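Local coordinates for protein aminopeptidase N (Francisella tularensis subsp. tularensis, PDB 5DLL) that uses a zinc ion to remove amino acids from the N-terminus of peptides, probably serving the breakdown of peptides inside the bacterial cell, at residues M246-D251 and Q340-D345; A274-G279 and S329-L334; L302-V307 and D345-D350; E310-W315 and V336-E341. All coordinates share one frame; numbering follows the deposited sequence.

Contact 1 (M246-D251 and Q340-D345)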
# COMPACT_ATOMS: atom_id res chain seq x y z
N MET A 246 -18.28 2.84 -4.57
CA MET A 246 -19.06 3.16 -5.76
C MET A 246 -19.61 4.58 -5.70
O MET A 246 -19.52 5.33 -6.67
CB MET A 246 -20.20 2.15 -5.93
CG MET A 246 -19.83 0.89 -6.68
SD MET A 246 -21.14 -0.35 -6.68
CE MET A 246 -20.81 -1.19 -8.23
N LYS A 247 -20.19 4.92 -4.55
CA LYS A 247 -20.78 6.25 -4.32
C LYS A 247 -19.74 7.36 -4.36
O LYS A 247 -20.00 8.43 -4.91
CB LYS A 247 -21.51 6.26 -2.98
CG LYS A 247 -22.13 7.60 -2.59
CD LYS A 247 -22.90 7.47 -1.28
CE LYS A 247 -23.15 8.84 -0.65
NZ LYS A 247 -23.95 9.73 -1.53
N TRP A 248 -18.58 7.11 -3.76
CA TRP A 248 -17.52 8.12 -3.69
C TRP A 248 -16.96 8.43 -5.06
O TRP A 248 -16.57 9.57 -5.35
CB TRP A 248 -16.40 7.65 -2.77
CG TRP A 248 -15.26 8.61 -2.70
CD1 TRP A 248 -15.16 9.71 -1.91
CD2 TRP A 248 -14.05 8.55 -3.47
NE1 TRP A 248 -13.96 10.34 -2.12
CE2 TRP A 248 -13.26 9.65 -3.08
CE3 TRP A 248 -13.56 7.67 -4.44
CZ2 TRP A 248 -11.99 9.89 -3.62
CZ3 TRP A 248 -12.30 7.92 -4.98
CH2 TRP A 248 -11.54 9.02 -4.57
N ASP A 249 -16.91 7.41 -5.91
CA ASP A 249 -16.39 7.56 -7.25
C ASP A 249 -17.37 8.40 -8.07
O ASP A 249 -16.95 9.29 -8.82
CB ASP A 249 -16.17 6.19 -7.90
CG ASP A 249 -14.87 6.12 -8.70
OD1 ASP A 249 -14.22 7.16 -8.93
OD2 ASP A 249 -14.49 4.99 -9.11
N GLU A 250 -18.66 8.11 -7.91
CA GLU A 250 -19.71 8.93 -8.54
C GLU A 250 -19.66 10.37 -8.05
O GLU A 250 -19.58 11.30 -8.84
CB GLU A 250 -21.10 8.35 -8.26
CG GLU A 250 -21.43 7.09 -9.05
CD GLU A 250 -22.81 6.53 -8.75
OE1 GLU A 250 -23.36 6.82 -7.67
OE2 GLU A 250 -23.35 5.80 -9.59
N ASP A 251 -19.70 10.54 -6.73
CA ASP A 251 -19.76 11.88 -6.13
C ASP A 251 -18.54 12.72 -6.50
O ASP A 251 -18.69 13.80 -7.06
CB ASP A 251 -19.90 11.80 -4.60
CG ASP A 251 -21.30 11.36 -4.16
OD1 ASP A 251 -22.25 11.36 -4.98
OD2 ASP A 251 -21.46 11.02 -2.96
N GLN A 340 -6.12 6.69 -1.51
CA GLN A 340 -5.72 7.47 -0.34
C GLN A 340 -6.57 8.73 -0.18
O GLN A 340 -6.73 9.24 0.92
CB GLN A 340 -4.21 7.75 -0.33
CG GLN A 340 -3.67 8.57 -1.48
CD GLN A 340 -2.14 8.52 -1.57
OE1 GLN A 340 -1.52 7.54 -1.15
NE2 GLN A 340 -1.54 9.57 -2.13
N GLU A 341 -7.13 9.22 -1.29
CA GLU A 341 -8.14 10.29 -1.26
C GLU A 341 -9.50 9.80 -0.76
O GLU A 341 -10.22 10.54 -0.09
CB GLU A 341 -8.32 10.90 -2.65
CG GLU A 341 -7.18 11.79 -3.09
CD GLU A 341 -7.07 13.04 -2.25
OE1 GLU A 341 -8.11 13.65 -1.93
OE2 GLU A 341 -5.93 13.40 -1.89
N PHE A 342 -9.84 8.58 -1.14
CA PHE A 342 -11.09 7.94 -0.71
C PHE A 342 -11.08 7.75 0.79
O PHE A 342 -12.02 8.15 1.48
CB PHE A 342 -11.21 6.59 -1.43
CG PHE A 342 -12.28 5.68 -0.89
CD1 PHE A 342 -13.60 6.09 -0.82
CD2 PHE A 342 -11.97 4.37 -0.50
CE1 PHE A 342 -14.59 5.24 -0.35
CE2 PHE A 342 -12.94 3.51 -0.03
CZ PHE A 342 -14.26 3.95 0.05
N THR A 343 -10.00 7.16 1.29
CA THR A 343 -9.82 6.99 2.72
C THR A 343 -9.78 8.33 3.47
O THR A 343 -10.29 8.43 4.59
CB THR A 343 -8.56 6.15 3.00
OG1 THR A 343 -8.81 4.81 2.57
CG2 THR A 343 -8.21 6.12 4.49
N SER A 344 -9.19 9.36 2.86
CA SER A 344 -9.09 10.69 3.48
C SER A 344 -10.46 11.37 3.69
O SER A 344 -10.73 11.92 4.77
CB SER A 344 -8.19 11.59 2.63
OG SER A 344 -6.85 11.15 2.68
N ASP A 345 -11.30 11.32 2.66
CA ASP A 345 -12.64 11.91 2.73
C ASP A 345 -13.55 11.23 3.77
O ASP A 345 -14.17 11.90 4.58
CB ASP A 345 -13.32 11.86 1.35
CG ASP A 345 -12.62 12.74 0.32
OD1 ASP A 345 -11.90 13.69 0.71
OD2 ASP A 345 -12.81 12.49 -0.89
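Trp248 meets Phe342 over one face of its indole and Asp345 at its edge. Phe342 CB sits above the middle of the Trp248 six-membered ring, 3.7 Å from the centroid and almost on the normal, a CH-pi contact. The phenyl ring then turns toward the five-membered ring, where Phe342 CD1 is 3.6 Å from Trp248 CG. The two rings meet obliquely. On the same indole, Trp248 CZ2 lies 3.9 Å from Glu341 CB. The polar contact uses the indole N-H. Trp248 NE1 donates to Asp345 OD2 at 2.7 Å, nearly straight at 169°. The acceptor lies in the indole plane and receives the bond on its anti lone pair. Trp248 reaches this far because its CG is anti to the backbone N (chi1 177°), which sends the ring out from helix 236-253.

In the second shell, Arg252 forms a salt bridge to the same oxygen, Asp345 OD2, and would steady the carboxylate. Arg252 also bridges to Glu341, whose other oxygen pairs with Arg401. Phe312 joins the aromatic group and meets the Phe342 ring edge-to-face. The side chain of Phe342 lies about 13 Å from the zinc ion, and helix 328-346 also supplies the zinc ligand Glu332. The axes of the short segments pass 11.0 Å apart at 99°. This is near-perpendicular helix packing through an aromatic pair, mostly Trp248, in the M1 catalytic domain.

Contact 2 (A274-G279 and S329-L334). With ZN (zinc ion), chain B.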
# COMPACT_ATOMS: atom_id res chain seq x y z
N ALA A 274 -4.70 -8.98 -3.46
CA ALA A 274 -5.90 -8.48 -4.10
C ALA A 274 -5.62 -8.26 -5.58
O ALA A 274 -4.50 -7.92 -5.96
CB ALA A 274 -6.34 -7.18 -3.44
N MET A 275 -6.64 -8.45 -6.43
CA MET A 275 -6.45 -8.27 -7.87
C MET A 275 -7.68 -7.64 -8.51
O MET A 275 -8.81 -8.03 -8.22
CB MET A 275 -6.11 -9.60 -8.55
CG MET A 275 -5.87 -9.49 -10.06
SD MET A 275 -4.45 -8.47 -10.53
CE MET A 275 -4.99 -7.81 -12.11
N GLU A 276 -7.44 -6.69 -9.42
CA GLU A 276 -8.49 -5.84 -9.96
C GLU A 276 -9.20 -6.41 -11.19
O GLU A 276 -9.61 -5.65 -12.07
CB GLU A 276 -7.92 -4.46 -10.31
CG GLU A 276 -7.04 -4.41 -11.56
CD GLU A 276 -5.56 -4.27 -11.27
OE1 GLU A 276 -5.12 -4.62 -10.14
OE2 GLU A 276 -4.84 -3.82 -12.19
N ASN A 277 -9.36 -7.73 -11.26
CA ASN A 277 -9.92 -8.33 -12.47
C ASN A 277 -11.27 -7.70 -12.77
O ASN A 277 -12.10 -7.55 -11.87
CB ASN A 277 -10.04 -9.85 -12.35
CG ASN A 277 -8.75 -10.52 -11.95
OD1 ASN A 277 -8.68 -11.21 -10.94
ND2 ASN A 277 -7.71 -10.33 -12.76
N LYS A 278 -11.48 -7.31 -14.03
CA LYS A 278 -12.64 -6.52 -14.42
C LYS A 278 -13.96 -7.21 -14.06
O LYS A 278 -14.26 -8.29 -14.56
CB LYS A 278 -12.57 -6.21 -15.92
CG LYS A 278 -13.76 -5.46 -16.51
CD LYS A 278 -13.96 -4.08 -15.89
CE LYS A 278 -14.93 -3.24 -16.72
NZ LYS A 278 -14.24 -2.52 -17.83
N GLY A 279 -14.72 -6.58 -13.17
CA GLY A 279 -16.03 -7.09 -12.75
C GLY A 279 -15.97 -8.24 -11.76
O GLY A 279 -17.00 -8.74 -11.31
N SER A 329 3.57 3.24 -12.88
CA SER A 329 3.36 4.40 -12.00
C SER A 329 2.11 5.21 -12.36
O SER A 329 1.69 6.08 -11.59
CB SER A 329 4.58 5.32 -12.01
OG SER A 329 4.79 5.87 -13.30
N LEU A 330 1.54 4.95 -13.54
CA LEU A 330 0.25 5.50 -13.95
C LEU A 330 -0.91 4.56 -13.59
O LEU A 330 -1.93 5.02 -13.07
CB LEU A 330 0.24 5.77 -15.46
CG LEU A 330 -1.10 6.26 -16.04
CD1 LEU A 330 -1.51 7.58 -15.40
CD2 LEU A 330 -1.01 6.38 -17.55
N LYS A 331 -0.78 3.26 -13.88
CA LYS A 331 -1.88 2.32 -13.61
C LYS A 331 -2.17 2.24 -12.13
O LYS A 331 -3.33 2.24 -11.71
CB LYS A 331 -1.58 0.91 -14.13
CG LYS A 331 -2.73 -0.06 -13.88
CD LYS A 331 -2.38 -1.50 -14.22
CE LYS A 331 -1.65 -2.20 -13.08
NZ LYS A 331 -2.58 -2.73 -12.05
N GLU A 332 -1.10 2.14 -11.33
CA GLU A 332 -1.26 2.00 -9.89
C GLU A 332 -1.18 3.34 -9.18
O GLU A 332 -2.04 3.63 -8.35
CB GLU A 332 -0.27 0.98 -9.32
CG GLU A 332 -0.64 -0.48 -9.62
CD GLU A 332 -1.94 -0.94 -8.97
OE1 GLU A 332 -2.33 -2.08 -9.31
OE2 GLU A 332 -2.50 -0.14 -8.21
N GLY A 333 -0.19 4.17 -9.50
CA GLY A 333 -0.04 5.48 -8.86
C GLY A 333 -1.31 6.32 -8.84
O GLY A 333 -1.68 6.91 -7.82
N LEU A 334 -1.98 6.38 -9.99
CA LEU A 334 -3.25 7.08 -10.10
C LEU A 334 -4.31 6.44 -9.21
O LEU A 334 -5.04 7.15 -8.52
CB LEU A 334 -3.72 7.10 -11.57
CG LEU A 334 -5.04 7.80 -11.89
CD1 LEU A 334 -5.05 9.24 -11.38
CD2 LEU A 334 -5.30 7.77 -13.39
ZN ZN B . -3.56 -1.78 -7.76
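The zinc site and the GAMEN exopeptidase motif of M1 aminopeptidases meet here, through Glu276 of the motif and the pair Lys331 and Glu332 on helix 328-346. Glu332 is modelled binding the zinc ion through both oxygens, with Glu332 OE1 and OE2 each 2.0 Å from the metal, though so symmetric a grip is doubtful at this resolution. His309 and His313 are the other protein ligands. Lys331 NZ forms a salt bridge to Glu276 OE2 at 2.5 Å, meeting that oxygen on its syn side and somewhat out of the carboxylate plane. The same ammonium group makes a second salt bridge, to Glu332 OE1 at 2.8 Å. There it comes from above the carboxylate plane, 45° out of it.

The lysine starts out extended, with CG anti to the backbone N (chi1 -179°), then bends at chi3 and chi4. The bends bring NZ between the two acidic groups. Glu276 OE1 stays 3.9 Å from Glu332 OE1, and the two carboxylate planes are close to perpendicular. In relatives the GAMEN glutamate lies where the free amino group of the substrate is recognised, and a similar place is likely here. Lys331 thus grips a metal ligand and the motif glutamate at once. Its positive charge would probably ease the repulsion between the carboxylates of Glu276 and Glu332, and Glu332 OE1 is shared between metal and ammonium.

Contact 3 (L302-V307 and D345-D350)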
# COMPACT_ATOMS: atom_id res chain seq x y z
N LEU A 302 -8.64 -0.63 6.76
CA LEU A 302 -7.84 -1.31 5.74
C LEU A 302 -8.69 -2.11 4.77
O LEU A 302 -8.44 -2.09 3.57
CB LEU A 302 -6.79 -2.21 6.40
CG LEU A 302 -5.64 -1.46 7.09
CD1 LEU A 302 -4.88 -2.38 8.03
CD2 LEU A 302 -4.72 -0.83 6.06
N VAL A 303 -9.70 -2.81 5.30
CA VAL A 303 -10.67 -3.54 4.46
C VAL A 303 -11.34 -2.59 3.48
O VAL A 303 -11.51 -2.92 2.30
CB VAL A 303 -11.77 -4.22 5.32
CG1 VAL A 303 -12.95 -4.66 4.46
CG2 VAL A 303 -11.20 -5.41 6.07
N GLN A 304 -11.72 -1.42 3.98
CA GLN A 304 -12.32 -0.37 3.16
C GLN A 304 -11.36 0.09 2.06
O GLN A 304 -11.75 0.16 0.89
CB GLN A 304 -12.69 0.82 4.05
CG GLN A 304 -13.58 1.86 3.38
CD GLN A 304 -13.63 3.17 4.14
OE1 GLN A 304 -12.60 3.74 4.50
NE2 GLN A 304 -14.84 3.67 4.38
N SER A 305 -10.12 0.39 2.45
CA SER A 305 -9.06 0.86 1.54
C SER A 305 -8.72 -0.16 0.45
O SER A 305 -8.53 0.20 -0.72
CB SER A 305 -7.79 1.15 2.34
OG SER A 305 -6.69 1.43 1.49
N VAL A 306 -8.63 -1.41 0.87
CA VAL A 306 -8.34 -2.53 -0.03
C VAL A 306 -9.44 -2.67 -1.09
O VAL A 306 -9.16 -2.66 -2.29
CB VAL A 306 -8.20 -3.84 0.79
CG1 VAL A 306 -8.28 -5.07 -0.11
CG2 VAL A 306 -6.90 -3.84 1.58
N VAL A 307 -10.68 -2.79 -0.63
CA VAL A 307 -11.82 -2.91 -1.53
C VAL A 307 -11.90 -1.68 -2.43
O VAL A 307 -12.11 -1.79 -3.64
CB VAL A 307 -13.15 -3.08 -0.75
CG1 VAL A 307 -14.35 -3.00 -1.68
CG2 VAL A 307 -13.16 -4.40 0.02
N ASP A 345 -11.30 11.32 2.66
CA ASP A 345 -12.64 11.91 2.73
C ASP A 345 -13.55 11.23 3.77
O ASP A 345 -14.17 11.90 4.58
CB ASP A 345 -13.32 11.86 1.35
CG ASP A 345 -12.62 12.74 0.32
OD1 ASP A 345 -11.90 13.69 0.71
OD2 ASP A 345 -12.81 12.49 -0.89
N LEU A 346 -13.60 9.90 3.75
CA LEU A 346 -14.50 9.14 4.62
C LEU A 346 -13.94 8.84 6.03
O LEU A 346 -14.64 8.25 6.85
CB LEU A 346 -14.92 7.82 3.95
CG LEU A 346 -15.99 7.89 2.86
CD1 LEU A 346 -15.49 8.64 1.62
CD2 LEU A 346 -16.42 6.49 2.48
N ASN A 347 -12.69 9.23 6.29
CA ASN A 347 -12.11 9.13 7.64
C ASN A 347 -11.45 10.47 8.00
O ASN A 347 -12.09 11.50 7.86
CB ASN A 347 -11.13 7.94 7.72
CG ASN A 347 -11.76 6.62 7.30
OD1 ASN A 347 -12.12 5.79 8.14
ND2 ASN A 347 -11.89 6.41 5.99
N SER A 348 -10.20 10.46 8.46
CA SER A 348 -9.46 11.69 8.73
C SER A 348 -8.42 11.97 7.65
O SER A 348 -7.51 11.17 7.45
CB SER A 348 -8.76 11.59 10.08
OG SER A 348 -7.97 12.75 10.33
N ARG A 349 -8.55 13.10 6.97
CA ARG A 349 -7.63 13.47 5.89
C ARG A 349 -6.20 13.61 6.40
O ARG A 349 -5.27 13.09 5.79
CB ARG A 349 -8.04 14.79 5.22
CG ARG A 349 -9.31 14.71 4.38
CD ARG A 349 -9.32 15.77 3.29
NE ARG A 349 -8.12 15.69 2.45
CZ ARG A 349 -7.99 14.93 1.36
NH1 ARG A 349 -8.99 14.17 0.91
NH2 ARG A 349 -6.84 14.94 0.71
N ASP A 350 -6.05 14.32 7.51
CA ASP A 350 -4.73 14.67 8.04
C ASP A 350 -3.94 13.44 8.50
O ASP A 350 -2.74 13.35 8.26
CB ASP A 350 -4.87 15.66 9.20
CG ASP A 350 -5.56 16.96 8.80
OD1 ASP A 350 -5.14 17.57 7.79
OD2 ASP A 350 -6.52 17.37 9.48
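Gln304 faces Asn347 and Leu346 at the turn between helices 328-346 and 349-369. One hydrogen bond crosses the contact. Asn347 ND2 donates to Gln304 OE1 at 3.1 Å with an N-H...O angle of 161°. The donor lies in the carbonyl plane of Gln304, on a lone pair, and the acceptor is near the amide plane of Asn347. The two amides are turned almost perpendicular, 81° apart. Asn347 ND2 also donates to Thr343 O, its stronger partner, so one NH2 group serves both a carbonyl of helix 328-346 and a side chain of helix 297-312.

The packing contact is slight. Leu346 CD2 rests 3.7 Å from Gln304 NE2, and the leucine also touches Trp248. Gln304 reaches across because its chain is extended beyond a CG that is anti to the backbone N.

Charges act within 345-350. Arg349 NH1 forms a salt bridge to Asp345 OD1 at 3.0 Å, coming from above the carboxylate plane. Glu341 shares the same arginine. Ser348, at the N-cap position of helix 349-369, hydrogen-bonds Asp604. The contact across is thus neutral and amide-based, while the charged pair ties the second helix back to the first across the turn.

Contact 4 (E310-W315 and V336-E341). With ZN (zinc ion), chain B.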
# COMPACT_ATOMS: atom_id res chain seq x y z
N GLU A 310 -9.16 -1.54 -5.37
CA GLU A 310 -9.41 -2.44 -6.48
C GLU A 310 -10.62 -1.99 -7.30
O GLU A 310 -10.60 -2.13 -8.53
CB GLU A 310 -9.58 -3.89 -5.99
CG GLU A 310 -8.40 -4.47 -5.21
CD GLU A 310 -7.06 -4.40 -5.94
OE1 GLU A 310 -7.04 -4.49 -7.19
OE2 GLU A 310 -6.02 -4.26 -5.26
N TYR A 311 -11.65 -1.44 -6.65
CA TYR A 311 -12.80 -0.92 -7.39
C TYR A 311 -12.40 0.26 -8.29
O TYR A 311 -12.90 0.41 -9.41
CB TYR A 311 -13.96 -0.50 -6.45
CG TYR A 311 -15.09 0.19 -7.20
CD1 TYR A 311 -16.03 -0.55 -7.92
CD2 TYR A 311 -15.19 1.58 -7.24
CE1 TYR A 311 -17.04 0.07 -8.64
CE2 TYR A 311 -16.20 2.21 -7.95
CZ TYR A 311 -17.12 1.46 -8.65
OH TYR A 311 -18.13 2.07 -9.36
N PHE A 312 -11.48 1.09 -7.80
CA PHE A 312 -11.05 2.29 -8.53
C PHE A 312 -10.28 1.94 -9.80
O PHE A 312 -10.34 2.69 -10.77
CB PHE A 312 -10.26 3.23 -7.61
CG PHE A 312 -11.02 3.62 -6.36
CD1 PHE A 312 -12.39 3.85 -6.39
CD2 PHE A 312 -10.35 3.75 -5.15
CE1 PHE A 312 -13.09 4.18 -5.24
CE2 PHE A 312 -11.04 4.10 -4.00
CZ PHE A 312 -12.41 4.31 -4.05
N HIS A 313 -9.61 0.79 -9.82
CA HIS A 313 -8.97 0.31 -11.06
C HIS A 313 -9.95 0.15 -12.22
O HIS A 313 -9.54 0.25 -13.38
CB HIS A 313 -8.25 -1.03 -10.85
CG HIS A 313 -6.87 -0.90 -10.30
ND1 HIS A 313 -5.91 -0.11 -10.88
CD2 HIS A 313 -6.29 -1.47 -9.22
CE1 HIS A 313 -4.79 -0.19 -10.18
NE2 HIS A 313 -5.00 -1.01 -9.16
N ASN A 314 -11.22 -0.09 -11.92
CA ASN A 314 -12.24 -0.25 -12.96
C ASN A 314 -12.15 0.81 -14.06
O ASN A 314 -12.36 0.50 -15.22
CB ASN A 314 -13.65 -0.23 -12.37
CG ASN A 314 -14.70 -0.65 -13.37
OD1 ASN A 314 -14.61 -1.72 -13.94
ND2 ASN A 314 -15.70 0.20 -13.60
N TRP A 315 -11.84 2.05 -13.67
CA TRP A 315 -11.60 3.11 -14.65
C TRP A 315 -10.11 3.33 -14.86
O TRP A 315 -9.65 3.31 -16.00
CB TRP A 315 -12.31 4.41 -14.23
CG TRP A 315 -13.77 4.38 -14.58
CD1 TRP A 315 -14.80 4.02 -13.75
CD2 TRP A 315 -14.36 4.68 -15.85
NE1 TRP A 315 -15.99 4.09 -14.43
CE2 TRP A 315 -15.75 4.49 -15.72
CE3 TRP A 315 -13.85 5.09 -17.09
CZ2 TRP A 315 -16.64 4.69 -16.78
CZ3 TRP A 315 -14.73 5.30 -18.14
CH2 TRP A 315 -16.11 5.10 -17.98
N VAL A 336 -3.70 4.53 -6.60
CA VAL A 336 -3.23 4.67 -5.22
C VAL A 336 -3.61 6.05 -4.71
O VAL A 336 -4.12 6.20 -3.59
CB VAL A 336 -1.70 4.46 -5.11
CG1 VAL A 336 -1.17 4.95 -3.76
CG2 VAL A 336 -1.34 2.99 -5.30
N PHE A 337 -3.35 7.07 -5.52
CA PHE A 337 -3.76 8.43 -5.20
C PHE A 337 -5.25 8.47 -4.90
O PHE A 337 -5.69 9.10 -3.94
CB PHE A 337 -3.42 9.38 -6.34
CG PHE A 337 -4.03 10.74 -6.20
CD1 PHE A 337 -3.45 11.69 -5.37
CD2 PHE A 337 -5.19 11.08 -6.89
CE1 PHE A 337 -4.02 12.94 -5.23
CE2 PHE A 337 -5.76 12.33 -6.76
CZ PHE A 337 -5.18 13.26 -5.92
N ARG A 338 -6.03 7.78 -5.72
CA ARG A 338 -7.47 7.73 -5.53
C ARG A 338 -7.86 7.02 -4.24
O ARG A 338 -8.70 7.52 -3.49
CB ARG A 338 -8.13 7.08 -6.73
CG ARG A 338 -7.98 7.88 -8.01
CD ARG A 338 -8.54 7.10 -9.18
NE ARG A 338 -9.99 7.02 -9.08
CZ ARG A 338 -10.75 6.18 -9.77
NH1 ARG A 338 -10.22 5.32 -10.62
NH2 ARG A 338 -12.06 6.20 -9.60
N ASP A 339 -7.25 5.87 -3.96
CA ASP A 339 -7.56 5.12 -2.73
C ASP A 339 -7.20 5.91 -1.46
O ASP A 339 -7.90 5.82 -0.45
CB ASP A 339 -6.92 3.71 -2.72
CG ASP A 339 -5.61 3.63 -1.91
OD1 ASP A 339 -4.58 3.24 -2.50
OD2 ASP A 339 -5.61 3.91 -0.69
N GLN A 340 -6.12 6.69 -1.51
CA GLN A 340 -5.72 7.47 -0.34
C GLN A 340 -6.57 8.73 -0.18
O GLN A 340 -6.73 9.24 0.92
CB GLN A 340 -4.21 7.75 -0.33
CG GLN A 340 -3.67 8.57 -1.48
CD GLN A 340 -2.14 8.52 -1.57
OE1 GLN A 340 -1.52 7.54 -1.15
NE2 GLN A 340 -1.54 9.57 -2.13
N GLU A 341 -7.13 9.22 -1.29
CA GLU A 341 -8.14 10.29 -1.26
C GLU A 341 -9.50 9.80 -0.76
O GLU A 341 -10.22 10.54 -0.09
CB GLU A 341 -8.32 10.90 -2.65
CG GLU A 341 -7.18 11.79 -3.09
CD GLU A 341 -7.07 13.04 -2.25
OE1 GLU A 341 -8.11 13.65 -1.93
OE2 GLU A 341 -5.93 13.40 -1.89
ZN ZN B . -3.56 -1.78 -7.76
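The guanidinium group of Arg338 lies flat against an aliphatic carbon rather than over an aromatic face. Phe312 CB stands 3.6 Å above the centre of its plane. The Phe312 ring itself is tilted 39° to the guanidinium and meets it obliquely, with Phe312 CD1 4.0 Å from Arg338 NH2. The other side of that ring turns its edge to the helix, where Phe312 CE2 is 3.8 Å from Asp339 CA. Trp315 CB is a looser neighbour, 4.3 Å from Arg338 NH1.

The Arg338 chain runs out extended at chi2 (174°), and a turn at chi3 (70°) swings the guanidinium face against Phe312 CB. Its polar partners fix the plane: NH2 makes a salt bridge to Asp249, and NH1 hydrogen-bonds Thr316 OG1. Thr316 OG1 also bonds to Phe312 O.

His313 follows Phe312 directly, and His313 NE2 binds the zinc ion at 2.1 Å. Its other nitrogen, His313 ND1, is hydrogen-bonded to Thr316 O, which should fix the rotation of the imidazole. On the facing helix, the side chain of Asp339 comes within about 3 Å of that of His309. An acid and a hydroxyl thus each take one terminal nitrogen of the buried arginine, which packs on the residue just before a zinc ligand.

How the contacts relate
All four contacts lie in the catalytic domain and use helix 328-346. Contacts 1, 2 and 4 are buried, while contact 3 is only partly so. Contacts 2 and 4 meet at the zinc ion, one supplying Glu332 and the other His313, in the HExxH...E pattern of the family. Contact 2 is purely ionic and metal-bound. Contact 4 packs an arginine on a phenylalanine. Contact 1 is mainly aromatic. It touches contact 4 and shares Gln340 and Glu341 with it, but stands clear of contact 2. Contact 3 sits at the far end of the helix from the metal, shares Asp345 with contact 1, and relies on amides.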